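Local coordinates for cellulosomal scaffoldin (Bacteroides cellulosolvens, PDB 1TYJ), which probably binds dockerin modules through its type II cohesin domain, helping to assemble the cellulosome, a cell-surface complex that degrades cellulose, at residues 58-63 with 75-80; 34-39 with 83-88; 47-52 with 112-117; 18-23 with 127-132. All coordinates share one frame; numbering follows the deposited sequence.

Contact 1: 58-63 with 75-80; sequences STMPDY and DMSKHN. With MOH (methanol), chain G.
The Y63 ring meets the D75 carboxylate at its edge, tip to tip, while the H79 imidazole packs on L86. R90 makes a cation-pi contact with Y63 and a salt bridge with D75 OD1, so the acid has both a phenol and an arginine as partners. Here, near the surface of the cohesin beta sandwich, the loop leading into strand 62-63 of one sheet runs against strand 73-77, at the margin of the other. Y63 OH donates to D75 OD2 at a modelled 2.5 Å, very short and to be read with caution; the ring and carboxylate planes lie 51° apart. M60 crosses D75 at about a right angle. Its unbranched chain, bent at chi2 (67°), is slim enough to lie there, with SD 3.5 Å from M76 O and CE 3.9 Å from D75 CG. An alanine at M60 would probably open a gap beside D75 and M76, leaving the D75 side chain less firmly packed. S77 is small enough to approach the loop backbone, and its OG donates to S58 O at 2.7 Å, from above the carbonyl plane. M60 N donates to the O of a bound methanol, 2.9 Å away at 167°.

Contact 2: 34-39 with 83-88; sequences QFNIKY and QGVLNF
F35 points the edge of its ring at the face of F88, an offset edge-to-face pair with centroids 5.9 Å apart and planes at 88°. I37 extends this close-packed side, its CD1 lying 3.8 Å from F88 CE2, and L86 brings CG up to CE2 of Y39. Large apolar residues suit this inward face, where V113 of strand 108-117 covers both L86 and F88. In the backbone, F35 pairs with F88 and I37 with L86 as antiparallel hydrogen-bonded pairs, each with two bonds, whereas N36-N87 and K38-V85 are non-hydrogen-bonded pairs. Strands 30-38 and 85-92 thus lie side by side in one sheet of the cohesin beta sandwich, and G84 with V85, both opposite N80, forms a G1 bulge. G84 CA sits over one face of the Y39 ring, 3.9 Å from its centroid, and the positive phi of G84 (63°) suits a residue without CB; a CB would also run into Y39 O. The Q34 end of the other side is looser: Q34 NE2 makes only a weak bond to N87 OD1, at 3.3 Å, and a water accepts from N87 ND2. K38, also polar, is well held. In the conformer described, one of two modelled, its bent chain brings NZ to three carbonyls, Y39 O at 2.7 Å, Q83 O at 2.9 Å and G84 O at 3.2 Å, the last met by Y39 N from the opposite face of its plane.

Contact 3: 47-52 with 112-117; sequences WDTIAD and KVTFKV
W47 and K116 both carry CG anti to the backbone N (chi1 -162° in W47), and the two side chains lie alongside, pointing the same way. A bend at chi3 of K116 (-74°) then places CE above the six-membered part of the indole, 3.6 Å from its centroid, in a CH-pi contact. NZ follows over the same face at 3.8 Å from that centroid, a cation-pi interaction. Tryptophan suits the place because its broad ring takes the methylene and the ammonium together, while NE1 donates in the ring plane to the anti lone pair of D52 OD1, at 3.0 Å. An alanine at W47 would probably leave K116 without its aromatic platform and D52 OD1 without its indole donor. Strands 44-48 and 108-117 are antiparallel neighbours in one sheet of the cohesin sandwich: W47 N donates to T114 O at 2.8 Å, and a water bridges W47 O and T114 N. D48 OD2 accepts from I50 N and A51 N in an Asx motif, the bond to I50 N being its Asx turn. D52 OD1, at the indole edge, lies 6.2 Å from K116 NZ over its face, too far for a salt bridge, though the opposite charges would probably attract.

Contact 4: 18-23 with 127-132; sequences VTLTIN and KLATFE
L128 carries the largest share of this contact, reaching over to V18 and L20. Its CG is anti to the backbone N (chi1 -179°), beside the carbonyl carbon. CD1 comes to 4.0 Å from V18 CG1, while CD2 settles 3.9 Å from both L20 CB and L20 CD1 and also meets V18 CG2. The leucine slides past V18 and L20 in the opposite direction, each side chain filling the space beside the other. L20 is the next most deeply involved: beyond L128, it turns its second methyl, CD2, to A129 CB at 4.3 Å. The small alanine suits a place where the facing leucine already supplies the bulk. F131 closes the other end, meeting I22 tip to tip; its CZ, at the ring edge, lies 3.9 Å from I22 CG2. A phenylalanine suits the place, being long enough to span a wider gap: the CA atoms of L20 and L128 are 7.8 Å apart, those of I22 and F131 10.7 Å. These residues lie on strand 17-25 and along the interrupted strand 126-131, in different sheets, and the touching parts run 24° apart, so the contact is a piece of the core between the two layers of the cohesin beta sandwich. F35 packs edge-to-face with F131, and P164 touches L20 and F131. No hydrogen bond joins the segments. The layers are held here by apolar packing and the exclusion of water, so cohesion depends on how well the shapes fit, with little of the directionality that backbone bonds give within each sheet.

How the contacts relate
The four contacts sample both sheets of one cohesin beta sandwich, with centres 9 to 15 Å apart. Contact 2 lies within one sheet and contact 3 within the other; contact 4 crosses the core between them, and contact 1 joins their margins. Contacts 1 and 2 share neighbouring strands 73-77 and 85-92, whereas strand 108-117 of contact 3 is flanked by 17-25 of contact 4 and 62-63 of contact 1. Along the chain, contact 4 closes the widest loop and encloses the rest; contact 1 is nested within both contacts 2 and 3, which cross. Residues distant in sequence thus interlock the two layers into a single compact module.

Contact 1: 58-63 with 75-80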
loop_
_atom_site.group_PDB
_atom_site.type_symbol
_atom_site.label_atom_id
_atom_site.label_comp_id
_atom_site.label_asym_id
_atom_site.label_seq_id
_atom_site.Cartn_x
_atom_site.Cartn_y
_atom_site.Cartn_z
ATOM N N SER A 58 2.295 -8.142 12.291
ATOM C CA SER A 58 3.536 -7.378 12.159
ATOM C C SER A 58 4.174 -7.475 10.750
ATOM O O SER A 58 5.204 -6.867 10.505
ATOM C CB SER A 58 4.562 -7.891 13.201
ATOM O OG SER A 58 4.804 -9.280 13.014
ATOM N N THR A 59 3.547 -8.229 9.837
ATOM C CA THR A 59 4.173 -8.536 8.539
ATOM C C THR A 59 4.259 -7.317 7.627
ATOM O O THR A 59 3.240 -6.699 7.320
ATOM C CB THR A 59 3.390 -9.653 7.822
ATOM O OG1 THR A 59 3.341 -10.810 8.671
ATOM C CG2 THR A 59 4.120 -10.016 6.524
ATOM N N MET A 60 5.458 -6.997 7.147
ATOM C CA MET A 60 5.600 -5.916 6.182
ATOM C C MET A 60 5.214 -6.415 4.780
ATOM O O MET A 60 5.691 -7.483 4.343
ATOM C CB MET A 60 7.053 -5.439 6.121
ATOM C CG MET A 60 7.242 -4.181 5.300
ATOM S SD MET A 60 6.452 -2.731 6.064
ATOM C CE MET A 60 6.573 -1.551 4.685
ATOM N N PRO A 61 4.360 -5.646 4.046
ATOM C CA PRO A 61 4.134 -5.975 2.635
ATOM C C PRO A 61 5.379 -5.969 1.760
ATOM O O PRO A 61 6.449 -5.503 2.165
ATOM C CB PRO A 61 3.177 -4.866 2.154
ATOM C CG PRO A 61 2.413 -4.447 3.480
ATOM C CD PRO A 61 3.553 -4.489 4.500
ATOM N N ASP A 62 5.246 -6.499 0.553
ATOM C CA ASP A 62 6.358 -6.537 -0.370
ATOM C C ASP A 62 6.741 -5.130 -0.807
ATOM O O ASP A 62 5.921 -4.233 -0.842
ATOM C CB ASP A 62 6.016 -7.387 -1.602
ATOM C CG ASP A 62 5.638 -8.818 -1.235
ATOM O OD1 ASP A 62 6.535 -9.616 -0.902
ATOM O OD2 ASP A 62 4.418 -9.128 -1.206
ATOM N N TYR A 63 8.020 -4.949 -1.138
ATOM C CA TYR A 63 8.481 -3.682 -1.635
ATOM C C TYR A 63 8.149 -3.481 -3.132
ATOM O O TYR A 63 7.847 -4.439 -3.875
ATOM C CB TYR A 63 9.988 -3.567 -1.436
ATOM C CG TYR A 63 10.471 -3.607 -0.007
ATOM C CD1 TYR A 63 11.621 -4.330 0.319
ATOM C CD2 TYR A 63 9.809 -2.891 1.022
ATOM C CE1 TYR A 63 12.124 -4.358 1.625
ATOM C CE2 TYR A 63 10.270 -2.958 2.359
ATOM C CZ TYR A 63 11.439 -3.675 2.643
ATOM O OH TYR A 63 11.963 -3.727 3.919
ATOM N N ASP A 75 10.862 0.891 7.922
ATOM C CA ASP A 75 9.548 0.287 7.674
ATOM C C ASP A 75 8.738 0.296 8.980
ATOM O O ASP A 75 9.306 0.257 10.075
ATOM C CB ASP A 75 9.689 -1.209 7.308
ATOM C CG ASP A 75 10.251 -1.451 5.935
ATOM O OD1 ASP A 75 10.328 -0.517 5.121
ATOM O OD2 ASP A 75 10.629 -2.613 5.688
ATOM N N MET A 76 7.412 0.317 8.847
ATOM C CA MET A 76 6.468 0.162 9.957
ATOM C C MET A 76 5.374 -0.743 9.444
ATOM O O MET A 76 4.927 -0.570 8.326
ATOM C CB MET A 76 5.889 1.548 10.377
ATOM C CG MET A 76 4.446 1.836 9.948
ATOM S SD MET A 76 3.163 0.961 10.946
ATOM C CE MET A 76 1.859 2.137 10.618
ATOM N N SER A 77 4.958 -1.724 10.246
ATOM C CA SER A 77 3.816 -2.594 9.886
ATOM C C SER A 77 3.167 -3.074 11.164
ATOM O O SER A 77 3.805 -3.772 11.962
ATOM C CB SER A 77 4.207 -3.764 8.943
ATOM O OG SER A 77 5.414 -4.451 9.354
ATOM N N LYS A 78 1.923 -2.660 11.359
ATOM C CA LYS A 78 1.218 -2.896 12.611
ATOM C C LYS A 78 -0.277 -2.908 12.292
ATOM O O LYS A 78 -0.979 -1.870 12.339
ATOM C CB LYS A 78 1.631 -1.842 13.652
ATOM C CG LYS A 78 1.155 -2.095 15.121
ATOM C CD LYS A 78 1.570 -0.878 15.986
ATOM C CE LYS A 78 1.539 -1.104 17.487
ATOM N NZ LYS A 78 2.543 -2.094 18.054
ATOM N N HIS A 79 -0.731 -4.110 11.945
ATOM C CA HIS A 79 -2.094 -4.343 11.413
ATOM C C HIS A 79 -3.106 -4.676 12.502
ATOM O O HIS A 79 -2.770 -4.856 13.679
ATOM C CB HIS A 79 -2.041 -5.479 10.396
ATOM C CG HIS A 79 -0.934 -5.314 9.389
ATOM N ND1 HIS A 79 -0.010 -6.304 9.093
ATOM C CD2 HIS A 79 -0.619 -4.251 8.596
ATOM C CE1 HIS A 79 0.818 -5.859 8.153
ATOM N NE2 HIS A 79 0.488 -4.608 7.863
ATOM N N ASN A 80 -4.358 -4.759 12.070
ATOM C CA ASN A 80 -5.369 -5.414 12.866
ATOM C C ASN A 80 -6.119 -6.362 11.953
ATOM O O ASN A 80 -7.185 -6.028 11.419
ATOM C CB ASN A 80 -6.278 -4.398 13.537
ATOM C CG ASN A 80 -7.219 -5.047 14.511
ATOM O OD1 ASN A 80 -7.366 -6.264 14.532
ATOM N ND2 ASN A 80 -7.898 -4.238 15.300
HETATM C C MOH G . 8.303 -9.549 8.473
HETATM O O MOH G . 7.863 -8.155 8.315
#

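Contact 2: 34-39 with 83-88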
loop_
_atom_site.group_PDB
_atom_site.type_symbol
_atom_site.label_atom_id
_atom_site.label_comp_id
_atom_site.label_asym_id
_atom_site.label_seq_id
_atom_site.Cartn_x
_atom_site.Cartn_y
_atom_site.Cartn_z
ATOM N N GLN A 34 2.600 6.438 4.490
ATOM C CA GLN A 34 1.938 5.521 5.427
ATOM C C GLN A 34 0.533 5.293 4.885
ATOM O O GLN A 34 -0.141 6.263 4.474
ATOM C CB GLN A 34 1.869 6.120 6.839
ATOM C CG GLN A 34 1.448 5.049 7.853
ATOM C CD GLN A 34 1.455 5.539 9.273
ATOM O OE1 GLN A 34 2.394 6.174 9.705
ATOM N NE2 GLN A 34 0.409 5.208 10.011
ATOM N N PHE A 35 0.090 4.039 4.910
ATOM C CA PHE A 35 -1.250 3.659 4.423
ATOM C C PHE A 35 -2.057 2.944 5.489
ATOM O O PHE A 35 -1.477 2.176 6.270
ATOM C CB PHE A 35 -1.157 2.697 3.233
ATOM C CG PHE A 35 -0.507 3.275 2.002
ATOM C CD1 PHE A 35 0.278 2.452 1.185
ATOM C CD2 PHE A 35 -0.659 4.641 1.652
ATOM C CE1 PHE A 35 0.844 2.947 0.034
ATOM C CE2 PHE A 35 -0.064 5.145 0.503
ATOM C CZ PHE A 35 0.683 4.301 -0.307
ATOM N N ASN A 36 -3.373 3.202 5.505
ATOM C CA ASN A 36 -4.322 2.402 6.260
ATOM C C ASN A 36 -5.282 1.825 5.218
ATOM O O ASN A 36 -5.956 2.586 4.500
ATOM C CB ASN A 36 -5.089 3.280 7.257
ATOM C CG ASN A 36 -5.854 2.441 8.257
ATOM O OD1 ASN A 36 -7.091 2.276 8.158
ATOM N ND2 ASN A 36 -5.122 1.831 9.170
ATOM N N ILE A 37 -5.316 0.494 5.112
ATOM C CA ILE A 37 -6.069 -0.216 4.041
ATOM C C ILE A 37 -7.023 -1.225 4.631
ATOM O O ILE A 37 -6.662 -2.003 5.515
ATOM C CB ILE A 37 -5.098 -0.913 3.053
ATOM C CG1 ILE A 37 -4.204 0.126 2.381
ATOM C CG2 ILE A 37 -5.864 -1.815 2.047
ATOM C CD1 ILE A 37 -3.118 -0.481 1.440
ATOM N N LYS A 38 -8.268 -1.205 4.164
ATOM C CA LYS A 38 -9.266 -2.138 4.693
ATOM C C LYS A 38 -9.538 -3.193 3.636
ATOM O O LYS A 38 -9.541 -2.904 2.439
ATOM C CB LYS A 38 -10.532 -1.340 5.057
ATOM C CG LYS A 38 -11.721 -2.148 5.480
ATOM C CD LYS A 38 -11.844 -2.121 6.980
ATOM C CE LYS A 38 -12.718 -3.246 7.483
ATOM N NZ LYS A 38 -12.277 -4.593 7.044
ATOM N N TYR A 39 -9.731 -4.433 4.061
ATOM C CA TYR A 39 -10.120 -5.482 3.134
ATOM C C TYR A 39 -11.174 -6.339 3.810
ATOM O O TYR A 39 -11.396 -6.235 5.027
ATOM C CB TYR A 39 -8.885 -6.331 2.700
ATOM C CG TYR A 39 -8.263 -7.095 3.877
ATOM C CD1 TYR A 39 -8.614 -8.426 4.112
ATOM C CD2 TYR A 39 -7.329 -6.473 4.754
ATOM C CE1 TYR A 39 -8.104 -9.137 5.205
ATOM C CE2 TYR A 39 -6.844 -7.139 5.841
ATOM C CZ TYR A 39 -7.206 -8.483 6.051
ATOM O OH TYR A 39 -6.708 -9.163 7.123
ATOM N N GLN A 83 -9.791 -7.265 12.177
ATOM C CA GLN A 83 -10.754 -6.236 11.736
ATOM C C GLN A 83 -10.549 -5.886 10.264
ATOM O O GLN A 83 -11.163 -4.949 9.743
ATOM C CB GLN A 83 -10.632 -4.986 12.604
ATOM C CG GLN A 83 -11.012 -5.281 14.059
ATOM C CD GLN A 83 -11.026 -4.060 14.963
ATOM O OE1 GLN A 83 -10.849 -2.917 14.508
ATOM N NE2 GLN A 83 -11.246 -4.290 16.266
ATOM N N GLY A 84 -9.705 -6.668 9.602
ATOM C CA GLY A 84 -9.402 -6.480 8.191
ATOM C C GLY A 84 -8.734 -5.148 7.938
ATOM O O GLY A 84 -9.057 -4.460 6.940
ATOM N N VAL A 85 -7.782 -4.781 8.808
ATOM C CA VAL A 85 -7.051 -3.524 8.627
ATOM C C VAL A 85 -5.544 -3.767 8.473
ATOM O O VAL A 85 -4.951 -4.437 9.301
ATOM C CB VAL A 85 -7.299 -2.571 9.796
ATOM C CG1 VAL A 85 -6.456 -1.287 9.642
ATOM C CG2 VAL A 85 -8.797 -2.237 9.866
ATOM N N LEU A 86 -4.983 -3.256 7.373
ATOM C CA LEU A 86 -3.533 -3.220 7.208
ATOM C C LEU A 86 -3.068 -1.801 7.476
ATOM O O LEU A 86 -3.650 -0.861 6.972
ATOM C CB LEU A 86 -3.150 -3.597 5.783
ATOM C CG LEU A 86 -3.562 -5.013 5.356
ATOM C CD1 LEU A 86 -3.391 -5.166 3.852
ATOM C CD2 LEU A 86 -2.766 -6.065 6.128
ATOM N N ASN A 87 -1.968 -1.628 8.207
ATOM C CA ASN A 87 -1.440 -0.273 8.438
ATOM C C ASN A 87 0.076 -0.419 8.357
ATOM O O ASN A 87 0.670 -1.192 9.144
ATOM C CB ASN A 87 -1.814 0.242 9.821
ATOM C CG ASN A 87 -1.373 1.702 10.063
ATOM O OD1 ASN A 87 -1.334 2.519 9.164
ATOM N ND2 ASN A 87 -1.068 2.018 11.283
ATOM N N PHE A 88 0.686 0.266 7.392
ATOM C CA PHE A 88 2.124 0.114 7.221
ATOM C C PHE A 88 2.682 1.313 6.496
ATOM O O PHE A 88 1.943 2.127 5.914
ATOM C CB PHE A 88 2.432 -1.183 6.413
ATOM C CG PHE A 88 1.764 -1.220 5.034
ATOM C CD1 PHE A 88 2.490 -0.828 3.881
ATOM C CD2 PHE A 88 0.429 -1.641 4.895
ATOM C CE1 PHE A 88 1.901 -0.860 2.612
ATOM C CE2 PHE A 88 -0.185 -1.649 3.637
ATOM C CZ PHE A 88 0.542 -1.273 2.491
HETATM O O HOH W 1 -0.884 4.590 12.231
#

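Contact 3: 47-52 with 112-117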
loop_
_atom_site.group_PDB
_atom_site.type_symbol
_atom_site.label_atom_id
_atom_site.label_comp_id
_atom_site.label_asym_id
_atom_site.label_seq_id
_atom_site.Cartn_x
_atom_site.Cartn_y
_atom_site.Cartn_z
ATOM N N TRP A 47 -1.199 -12.358 2.399
ATOM C CA TRP A 47 -0.307 -13.507 2.232
ATOM C C TRP A 47 1.096 -13.057 1.969
ATOM O O TRP A 47 1.346 -12.286 1.047
ATOM C CB TRP A 47 -0.803 -14.375 1.063
ATOM C CG TRP A 47 -0.195 -15.752 1.144
ATOM C CD1 TRP A 47 0.885 -16.210 0.466
ATOM C CD2 TRP A 47 -0.645 -16.799 1.981
ATOM N NE1 TRP A 47 1.132 -17.513 0.827
ATOM C CE2 TRP A 47 0.204 -17.903 1.758
ATOM C CE3 TRP A 47 -1.705 -16.922 2.885
ATOM C CZ2 TRP A 47 0.043 -19.124 2.431
ATOM C CZ3 TRP A 47 -1.866 -18.137 3.574
ATOM C CH2 TRP A 47 -0.993 -19.226 3.329
ATOM N N ASP A 48 2.008 -13.554 2.805
ATOM C CA ASP A 48 3.431 -13.269 2.656
ATOM C C ASP A 48 4.021 -14.228 1.631
ATOM O O ASP A 48 4.128 -15.434 1.887
ATOM C CB ASP A 48 4.092 -13.438 4.019
ATOM C CG ASP A 48 5.590 -13.206 3.988
ATOM O OD1 ASP A 48 6.119 -12.969 5.091
ATOM O OD2 ASP A 48 6.224 -13.274 2.904
ATOM N N THR A 49 4.390 -13.688 0.472
ATOM C CA THR A 49 4.834 -14.526 -0.656
ATOM C C THR A 49 6.288 -14.963 -0.521
ATOM O O THR A 49 6.721 -15.909 -1.198
ATOM C CB THR A 49 4.657 -13.806 -2.017
ATOM O OG1 THR A 49 5.232 -12.500 -1.918
ATOM C CG2 THR A 49 3.161 -13.706 -2.366
ATOM N N ILE A 50 7.043 -14.290 0.334
ATOM C CA ILE A 50 8.449 -14.712 0.513
ATOM C C ILE A 50 8.510 -15.918 1.454
ATOM O O ILE A 50 9.128 -16.951 1.133
ATOM C CB ILE A 50 9.357 -13.569 1.001
ATOM C CG1 ILE A 50 9.405 -12.460 -0.055
ATOM C CG2 ILE A 50 10.781 -14.106 1.237
ATOM C CD1 ILE A 50 10.281 -11.266 0.323
ATOM N N ALA A 51 7.860 -15.779 2.607
ATOM C CA ALA A 51 7.691 -16.860 3.572
ATOM C C ALA A 51 6.677 -17.926 3.157
ATOM O O ALA A 51 6.691 -19.047 3.701
ATOM C CB ALA A 51 7.307 -16.288 4.919
ATOM N N ASP A 52 5.775 -17.579 2.232
ATOM C CA ASP A 52 4.651 -18.458 1.843
ATOM C C ASP A 52 3.762 -18.819 3.032
ATOM O O ASP A 52 3.522 -20.006 3.336
ATOM C CB ASP A 52 5.137 -19.724 1.108
ATOM C CG ASP A 52 4.043 -20.385 0.311
ATOM O OD1 ASP A 52 3.001 -19.773 0.072
ATOM O OD2 ASP A 52 4.214 -21.539 -0.112
ATOM N N LYS A 112 3.548 -3.762 -2.472
ATOM C CA LYS A 112 2.578 -4.701 -3.030
ATOM C C LYS A 112 2.014 -5.538 -1.913
ATOM O O LYS A 112 2.742 -5.981 -1.042
ATOM C CB LYS A 112 3.189 -5.637 -4.059
ATOM C CG LYS A 112 4.079 -4.934 -5.097
ATOM C CD LYS A 112 4.705 -5.934 -6.018
ATOM C CE LYS A 112 5.660 -5.219 -6.939
ATOM N NZ LYS A 112 6.411 -6.191 -7.800
ATOM N N VAL A 113 0.718 -5.808 -1.986
ATOM C CA VAL A 113 0.079 -6.660 -0.996
ATOM C C VAL A 113 -0.615 -7.775 -1.741
ATOM O O VAL A 113 -1.466 -7.531 -2.597
ATOM C CB VAL A 113 -0.964 -5.895 -0.186
ATOM C CG1 VAL A 113 -1.695 -6.807 0.807
ATOM C CG2 VAL A 113 -0.342 -4.732 0.554
ATOM N N THR A 114 -0.223 -9.006 -1.444
ATOM C CA THR A 114 -0.877 -10.179 -2.022
ATOM C C THR A 114 -1.876 -10.712 -1.010
ATOM O O THR A 114 -1.602 -10.734 0.208
ATOM C CB THR A 114 0.190 -11.272 -2.346
ATOM O OG1 THR A 114 1.142 -10.739 -3.282
ATOM C CG2 THR A 114 -0.421 -12.545 -2.949
ATOM N N PHE A 115 -3.030 -11.160 -1.530
ATOM C CA PHE A 115 -4.078 -11.798 -0.751
ATOM C C PHE A 115 -4.345 -13.195 -1.309
ATOM O O PHE A 115 -4.309 -13.387 -2.535
ATOM C CB PHE A 115 -5.385 -11.017 -0.888
ATOM C CG PHE A 115 -5.319 -9.598 -0.412
ATOM C CD1 PHE A 115 -4.959 -8.562 -1.274
ATOM C CD2 PHE A 115 -5.698 -9.275 0.897
ATOM C CE1 PHE A 115 -4.939 -7.214 -0.819
ATOM C CE2 PHE A 115 -5.667 -7.958 1.342
ATOM C CZ PHE A 115 -5.304 -6.933 0.481
ATOM N N LYS A 116 -4.571 -14.164 -0.424
ATOM C CA LYS A 116 -5.080 -15.464 -0.841
ATOM C C LYS A 116 -6.595 -15.388 -0.760
ATOM O O LYS A 116 -7.161 -14.876 0.211
ATOM C CB LYS A 116 -4.510 -16.616 0.018
ATOM C CG LYS A 116 -5.138 -17.989 -0.284
ATOM C CD LYS A 116 -4.721 -19.073 0.713
ATOM C CE LYS A 116 -3.297 -19.529 0.480
ATOM N NZ LYS A 116 -2.986 -20.764 1.303
ATOM N N VAL A 117 -7.249 -15.896 -1.795
ATOM C CA VAL A 117 -8.715 -15.948 -1.807
ATOM C C VAL A 117 -9.169 -17.156 -0.997
ATOM O O VAL A 117 -8.792 -18.291 -1.315
ATOM C CB VAL A 117 -9.235 -16.042 -3.251
ATOM C CG1 VAL A 117 -10.752 -16.158 -3.241
ATOM C CG2 VAL A 117 -8.715 -14.833 -4.069
HETATM O O HOH W 2 1.989 -9.585 0.421
#

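Contact 4: 18-23 with 127-132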
loop_
_atom_site.group_PDB
_atom_site.type_symbol
_atom_site.label_atom_id
_atom_site.label_comp_id
_atom_site.label_asym_id
_atom_site.label_seq_id
_atom_site.Cartn_x
_atom_site.Cartn_y
_atom_site.Cartn_z
ATOM N N VAL A 18 -3.926 -12.983 -5.347
ATOM C CA VAL A 18 -4.112 -11.793 -6.164
ATOM C C VAL A 18 -3.329 -10.671 -5.500
ATOM O O VAL A 18 -3.362 -10.547 -4.271
ATOM C CB VAL A 18 -5.653 -11.439 -6.289
ATOM C CG1 VAL A 18 -6.399 -11.445 -4.925
ATOM C CG2 VAL A 18 -5.839 -10.101 -7.039
ATOM N N THR A 19 -2.594 -9.908 -6.311
ATOM C CA THR A 19 -1.713 -8.870 -5.773
ATOM C C THR A 19 -2.176 -7.460 -6.139
ATOM O O THR A 19 -2.465 -7.181 -7.316
ATOM C CB THR A 19 -0.281 -9.138 -6.226
ATOM O OG1 THR A 19 0.109 -10.432 -5.744
ATOM C CG2 THR A 19 0.713 -8.069 -5.717
ATOM N N LEU A 20 -2.279 -6.606 -5.119
ATOM C CA LEU A 20 -2.487 -5.178 -5.296
ATOM C C LEU A 20 -1.109 -4.506 -5.318
ATOM O O LEU A 20 -0.410 -4.482 -4.296
ATOM C CB LEU A 20 -3.276 -4.645 -4.097
ATOM C CG LEU A 20 -3.736 -3.170 -4.179
ATOM C CD1 LEU A 20 -4.825 -3.034 -5.271
ATOM C CD2 LEU A 20 -4.265 -2.658 -2.832
ATOM N N THR A 21 -0.715 -3.966 -6.470
ATOM C CA THR A 21 0.495 -3.170 -6.537
ATOM C C THR A 21 0.072 -1.714 -6.306
ATOM O O THR A 21 -0.903 -1.224 -6.928
ATOM C CB THR A 21 1.162 -3.340 -7.893
ATOM O OG1 THR A 21 1.632 -4.695 -8.040
ATOM C CG2 THR A 21 2.358 -2.381 -8.025
ATOM N N ILE A 22 0.764 -1.040 -5.377
ATOM C CA ILE A 22 0.376 0.330 -4.982
ATOM C C ILE A 22 1.443 1.261 -5.492
ATOM O O ILE A 22 2.632 1.083 -5.177
ATOM C CB ILE A 22 0.252 0.488 -3.463
ATOM C CG1 ILE A 22 -0.765 -0.526 -2.878
ATOM C CG2 ILE A 22 -0.107 1.962 -3.102
ATOM C CD1 ILE A 22 -0.700 -0.659 -1.359
ATOM N N ASN A 23 1.010 2.211 -6.321
ATOM C CA ASN A 23 1.897 3.193 -6.966
ATOM C C ASN A 23 1.651 4.609 -6.455
ATOM O O ASN A 23 0.560 4.932 -5.966
ATOM C CB ASN A 23 1.656 3.165 -8.498
ATOM C CG ASN A 23 1.797 1.748 -9.070
ATOM O OD1 ASN A 23 2.809 1.117 -8.878
ATOM N ND2 ASN A 23 0.741 1.240 -9.739
ATOM N N LYS A 127 -14.666 -5.141 -4.041
ATOM C CA LYS A 127 -13.508 -4.241 -4.053
ATOM C C LYS A 127 -12.330 -5.032 -3.472
ATOM O O LYS A 127 -12.457 -5.664 -2.422
ATOM C CB LYS A 127 -13.808 -3.004 -3.206
ATOM C CG LYS A 127 -14.814 -2.050 -3.850
ATOM C CD LYS A 127 -15.231 -1.027 -2.774
ATOM C CE LYS A 127 -16.171 0.046 -3.323
ATOM N NZ LYS A 127 -16.451 1.065 -2.247
ATOM N N LEU A 128 -11.179 -4.997 -4.124
ATOM C CA LEU A 128 -10.065 -5.771 -3.537
ATOM C C LEU A 128 -9.659 -5.206 -2.161
ATOM O O LEU A 128 -9.363 -5.963 -1.202
ATOM C CB LEU A 128 -8.871 -5.777 -4.481
ATOM C CG LEU A 128 -7.653 -6.578 -3.981
ATOM C CD1 LEU A 128 -8.057 -8.027 -3.626
ATOM C CD2 LEU A 128 -6.542 -6.583 -5.047
ATOM N N ALA A 129 -9.627 -3.885 -2.072
ATOM C CA ALA A 129 -9.327 -3.199 -0.815
ATOM C C ALA A 129 -9.756 -1.757 -0.955
ATOM O O ALA A 129 -10.040 -1.301 -2.068
ATOM C CB ALA A 129 -7.819 -3.286 -0.507
ATOM N N THR A 130 -9.773 -1.049 0.168
ATOM C CA THR A 130 -10.020 0.381 0.178
ATOM C C THR A 130 -8.969 1.116 1.031
ATOM O O THR A 130 -8.561 0.610 2.076
ATOM C CB THR A 130 -11.453 0.671 0.745
ATOM O OG1 THR A 130 -11.543 0.235 2.096
ATOM C CG2 THR A 130 -12.535 -0.026 -0.093
ATOM N N PHE A 131 -8.535 2.300 0.594
ATOM C CA PHE A 131 -7.740 3.140 1.469
ATOM C C PHE A 131 -8.731 3.951 2.327
ATOM O O PHE A 131 -9.586 4.667 1.780
ATOM C CB PHE A 131 -6.912 4.113 0.629
ATOM C CG PHE A 131 -5.828 3.453 -0.190
ATOM C CD1 PHE A 131 -6.075 3.065 -1.503
ATOM C CD2 PHE A 131 -4.539 3.306 0.325
ATOM C CE1 PHE A 131 -5.046 2.475 -2.307
ATOM C CE2 PHE A 131 -3.491 2.730 -0.451
ATOM C CZ PHE A 131 -3.748 2.308 -1.770
ATOM N N GLU A 132 -8.633 3.866 3.650
ATOM C CA GLU A 132 -9.594 4.586 4.502
ATOM C C GLU A 132 -8.924 5.018 5.784
ATOM O O GLU A 132 -8.142 4.260 6.344
ATOM C CB GLU A 132 -10.737 3.658 4.894
ATOM C CG GLU A 132 -11.738 3.311 3.833
ATOM C CD GLU A 132 -12.876 2.457 4.404
ATOM O OE1 GLU A 132 -13.368 2.794 5.521
ATOM O OE2 GLU A 132 -13.260 1.455 3.743
#